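Local atomic coordinates of CLIP-associating protein 2 (Mus musculus, PDB entry 3WOZ), a protein that probably binds tubulin through TOG domains such as this one, built of HEAT repeats, and contributes to microtubule dynamics. Residues L27-Q30 / N31-N35; A106-Q109 / K110-I114. All blocks are in the same frame, centred on the assembly; numbering follows the deposited sequence.

Contact 1 (L27-Q30 / N31-N35); sequences LGLQ and NLLKN
L29 and L33, one turn apart, pack against each other in the last turns of helix 19-34, an alpha-helix of this HEAT-repeat TOG domain. The backbone is held by four successive i to i+4 hydrogen bonds: N31 N to L27 O, L32 N to G28 O, L33 N to L29 O at 2.9 Å, and K34 N to Q30 O, the straightest with an N-H...O angle of 164°. N35 N still bonds to N31 O, but N35 itself leaves helical geometry, and the helix ends there.

Apolar contact runs along the buried face. L29 has CG anti to its own N (chi1 175°), which carries the branch beside the carbonyl carbon and forward along the helix; its CD1 lies 4.1 Å from L33 CG and, more loosely, 4.5 Å from L32 CD1. L29 also packs on V10, L47 and F51, and L32 on V7 and V10, while L33 turns to T69 and H77, so the leucines face helices 7-14, 41-54 and 60-77.

The polar end of Q30 has its partner on another helix: its extended chain takes OE1 to a hydrogen bond with T69 OG1 of helix 60-77. Carbonyl oxygens are lined by aliphatic carbons of the next turn: K34 CG is 3.2 Å from Q30 O, and L32 CG sits at the same 3.2 Å from G28 O.

Contact 2 (A106-Q109 / K110-I114); sequences AKVQ and KALDI
Q109 and D113 meet through different first torsions: Q109 CG stands anti to the backbone N (chi1 -170°) and beside the carbonyl carbon, whereas D113 CG lies anti to the carbonyl carbon and beside its N. A bend at chi2 of Q109 then brings NE2 forward by one helical turn to the OD1 end of the carboxylate, making an i to i+4 side-chain pair along one helix of the HEAT-repeat TOG domain. Q109 NE2 donates to D113 OD1 at 3.0 Å, a bond that is somewhat bent (145° at the hydrogen). The nitrogen approaches OD1 from above the carboxylate plane, and the two flat groups are turned 32° apart. The same oxygen takes a salt bridge from R116 NH2 in the following turn, so D113 ties together partners both before and after it on an i, i+4 and i, i+3 spacing. Trading D113 for an alanine removes the carboxylate, and the Q109 amide would probably be left free to turn, with R116 losing its acidic mate.

Beneath this side-chain pair, D113 N bonds to Q109 O at 2.8 Å, as alpha-helical i to i+4 pairing also joins K110 N to A106 O, A111 N to K107 O and L112 N to V108 O. On the buried side V108 CG1 reaches L112 CD1 at 4.4 Å, a loose apolar touch, and L112 CD1 also comes 4.1 Å from Q109 NE2.

Side chains of helix 102-118 pack on both helix 85-96 and helix 60-77: V108 and Q109 rest on M96 and A111 and L112 on L92, all of helix 85-96, while K107 meets E68, V108 meets L67, and I114 meets I74 and Q75, all on helix 60-77.

Contact 1 comes first along the chain, on helix 19-34, and closes before contact 2 opens on helix 102-118; both belong to the one TOG domain, an all-helical fold without strands. Their centres are 19 Å apart and their nearest atoms about 9 Å, so they do not touch. Helix 60-77 is a common neighbour: side chains of both helices pack on it, which links the two contacts through a shared element. Contact 1 lies toward the N-terminal end, 24 Å from the centre of the chain, and contact 2 nearer the middle, at 10 Å. Both belong to the HEAT-repeat array, the scaffold on which a TOG domain probably presents its tubulin-binding surface.

Contact 1 (L27-Q30 / N31-N35)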
# COMPACT_ATOMS: atom_id res chain seq x y z
N LEU A 27 -4.33 11.24 -20.56
CA LEU A 27 -3.51 12.32 -21.12
C LEU A 27 -4.06 13.68 -20.71
O LEU A 27 -3.31 14.57 -20.31
CB LEU A 27 -3.41 12.21 -22.64
CG LEU A 27 -2.61 11.04 -23.23
CD1 LEU A 27 -2.85 10.93 -24.73
CD2 LEU A 27 -1.13 11.17 -22.93
N GLY A 28 -5.38 13.84 -20.82
CA GLY A 28 -6.08 15.06 -20.38
C GLY A 28 -5.95 15.30 -18.89
O GLY A 28 -5.70 16.43 -18.46
N LEU A 29 -6.09 14.24 -18.10
CA LEU A 29 -5.95 14.32 -16.65
C LEU A 29 -4.54 14.69 -16.23
O LEU A 29 -4.35 15.54 -15.36
CB LEU A 29 -6.39 13.00 -15.99
CG LEU A 29 -6.21 12.83 -14.48
CD1 LEU A 29 -6.86 13.96 -13.68
CD2 LEU A 29 -6.76 11.47 -14.05
N GLN A 30 -3.55 14.06 -16.86
CA GLN A 30 -2.14 14.37 -16.62
C GLN A 30 -1.89 15.86 -16.86
O GLN A 30 -1.24 16.53 -16.05
CB GLN A 30 -1.23 13.52 -17.51
CG GLN A 30 -0.99 12.10 -16.99
CD GLN A 30 -0.37 11.16 -18.03
OE1 GLN A 30 -0.38 9.93 -17.86
NE2 GLN A 30 0.17 11.72 -19.11
N ASN A 31 -2.42 16.36 -17.97
CA ASN A 31 -2.30 17.78 -18.31
C ASN A 31 -2.95 18.68 -17.25
O ASN A 31 -2.34 19.67 -16.83
CB ASN A 31 -2.90 18.04 -19.69
CG ASN A 31 -2.19 19.15 -20.44
OD1 ASN A 31 -2.79 20.16 -20.78
ND2 ASN A 31 -0.89 18.97 -20.68
N LEU A 32 -4.16 18.31 -16.83
CA LEU A 32 -4.88 19.03 -15.76
C LEU A 32 -4.05 19.11 -14.49
O LEU A 32 -4.02 20.16 -13.83
CB LEU A 32 -6.22 18.34 -15.43
CG LEU A 32 -7.40 18.25 -16.40
CD1 LEU A 32 -8.56 17.55 -15.70
CD2 LEU A 32 -7.84 19.60 -16.93
N LEU A 33 -3.38 18.02 -14.14
CA LEU A 33 -2.55 17.95 -12.95
C LEU A 33 -1.27 18.78 -13.09
O LEU A 33 -0.89 19.51 -12.17
CB LEU A 33 -2.22 16.50 -12.59
CG LEU A 33 -3.41 15.60 -12.22
CD1 LEU A 33 -3.01 14.14 -12.26
CD2 LEU A 33 -3.99 15.97 -10.85
N LYS A 34 -0.62 18.68 -14.25
CA LYS A 34 0.58 19.47 -14.55
C LYS A 34 0.26 20.98 -14.56
O LYS A 34 1.06 21.78 -14.08
CB LYS A 34 1.21 19.05 -15.88
CG LYS A 34 1.74 17.62 -15.91
CD LYS A 34 3.17 17.50 -15.42
CE LYS A 34 3.58 16.04 -15.24
NZ LYS A 34 3.17 15.18 -16.41
N ASN A 35 -0.90 21.34 -15.09
CA ASN A 35 -1.33 22.74 -15.14
C ASN A 35 -2.02 23.19 -13.85
O ASN A 35 -2.60 24.28 -13.80
CB ASN A 35 -2.26 22.97 -16.34
CG ASN A 35 -1.56 22.78 -17.67
OD1 ASN A 35 -0.33 22.83 -17.76
ND2 ASN A 35 -2.34 22.55 -18.72

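Contact 2 (A106-Q109 / K110-I114)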
# COMPACT_ATOMS: atom_id res chain seq x y z
N ALA A 106 7.99 -1.65 -11.72
CA ALA A 106 8.70 -0.41 -11.39
C ALA A 106 7.73 0.75 -11.15
O ALA A 106 7.94 1.56 -10.24
CB ALA A 106 9.70 -0.05 -12.49
N LYS A 107 6.66 0.81 -11.94
CA LYS A 107 5.65 1.86 -11.83
C LYS A 107 4.78 1.71 -10.57
O LYS A 107 4.36 2.70 -10.00
CB LYS A 107 4.77 1.88 -13.08
CG LYS A 107 5.49 2.28 -14.37
CD LYS A 107 4.61 1.98 -15.59
CE LYS A 107 5.06 2.74 -16.84
NZ LYS A 107 6.42 2.36 -17.30
N VAL A 108 4.51 0.47 -10.18
CA VAL A 108 3.78 0.17 -8.95
C VAL A 108 4.66 0.54 -7.76
O VAL A 108 4.20 1.22 -6.84
CB VAL A 108 3.37 -1.32 -8.85
CG1 VAL A 108 2.59 -1.58 -7.56
CG2 VAL A 108 2.55 -1.74 -10.05
N GLN A 109 5.92 0.11 -7.79
CA GLN A 109 6.87 0.45 -6.73
C GLN A 109 6.99 1.96 -6.56
O GLN A 109 7.00 2.46 -5.43
CB GLN A 109 8.24 -0.19 -6.98
CG GLN A 109 9.21 -0.07 -5.80
CD GLN A 109 8.64 -0.70 -4.53
OE1 GLN A 109 8.53 -1.92 -4.42
NE2 GLN A 109 8.27 0.14 -3.57
N LYS A 110 7.07 2.68 -7.68
CA LYS A 110 7.16 4.13 -7.67
C LYS A 110 5.93 4.75 -7.01
O LYS A 110 6.06 5.63 -6.16
CB LYS A 110 7.35 4.67 -9.09
CG LYS A 110 7.26 6.20 -9.23
CD LYS A 110 8.42 6.90 -8.53
CE LYS A 110 8.42 8.39 -8.82
NZ LYS A 110 9.38 9.09 -7.91
N ALA A 111 4.74 4.30 -7.42
CA ALA A 111 3.49 4.75 -6.81
C ALA A 111 3.44 4.46 -5.31
O ALA A 111 2.98 5.29 -4.53
CB ALA A 111 2.30 4.12 -7.52
N LEU A 112 3.93 3.28 -4.90
CA LEU A 112 4.03 2.93 -3.49
C LEU A 112 4.97 3.87 -2.74
O LEU A 112 4.67 4.27 -1.61
CB LEU A 112 4.51 1.48 -3.31
CG LEU A 112 3.53 0.33 -3.50
CD1 LEU A 112 4.29 -0.99 -3.57
CD2 LEU A 112 2.47 0.30 -2.38
N ASP A 113 6.11 4.19 -3.35
CA ASP A 113 7.11 5.07 -2.73
C ASP A 113 6.54 6.47 -2.52
O ASP A 113 6.73 7.08 -1.47
CB ASP A 113 8.39 5.15 -3.57
CG ASP A 113 9.17 3.83 -3.60
OD1 ASP A 113 8.91 2.92 -2.77
OD2 ASP A 113 10.05 3.72 -4.46
N ILE A 114 5.83 6.97 -3.53
CA ILE A 114 5.15 8.26 -3.47
C ILE A 114 4.11 8.25 -2.34
O ILE A 114 4.10 9.15 -1.51
CB ILE A 114 4.49 8.63 -4.83
CG1 ILE A 114 5.54 8.73 -5.95
CG2 ILE A 114 3.68 9.92 -4.74
CD1 ILE A 114 6.64 9.74 -5.71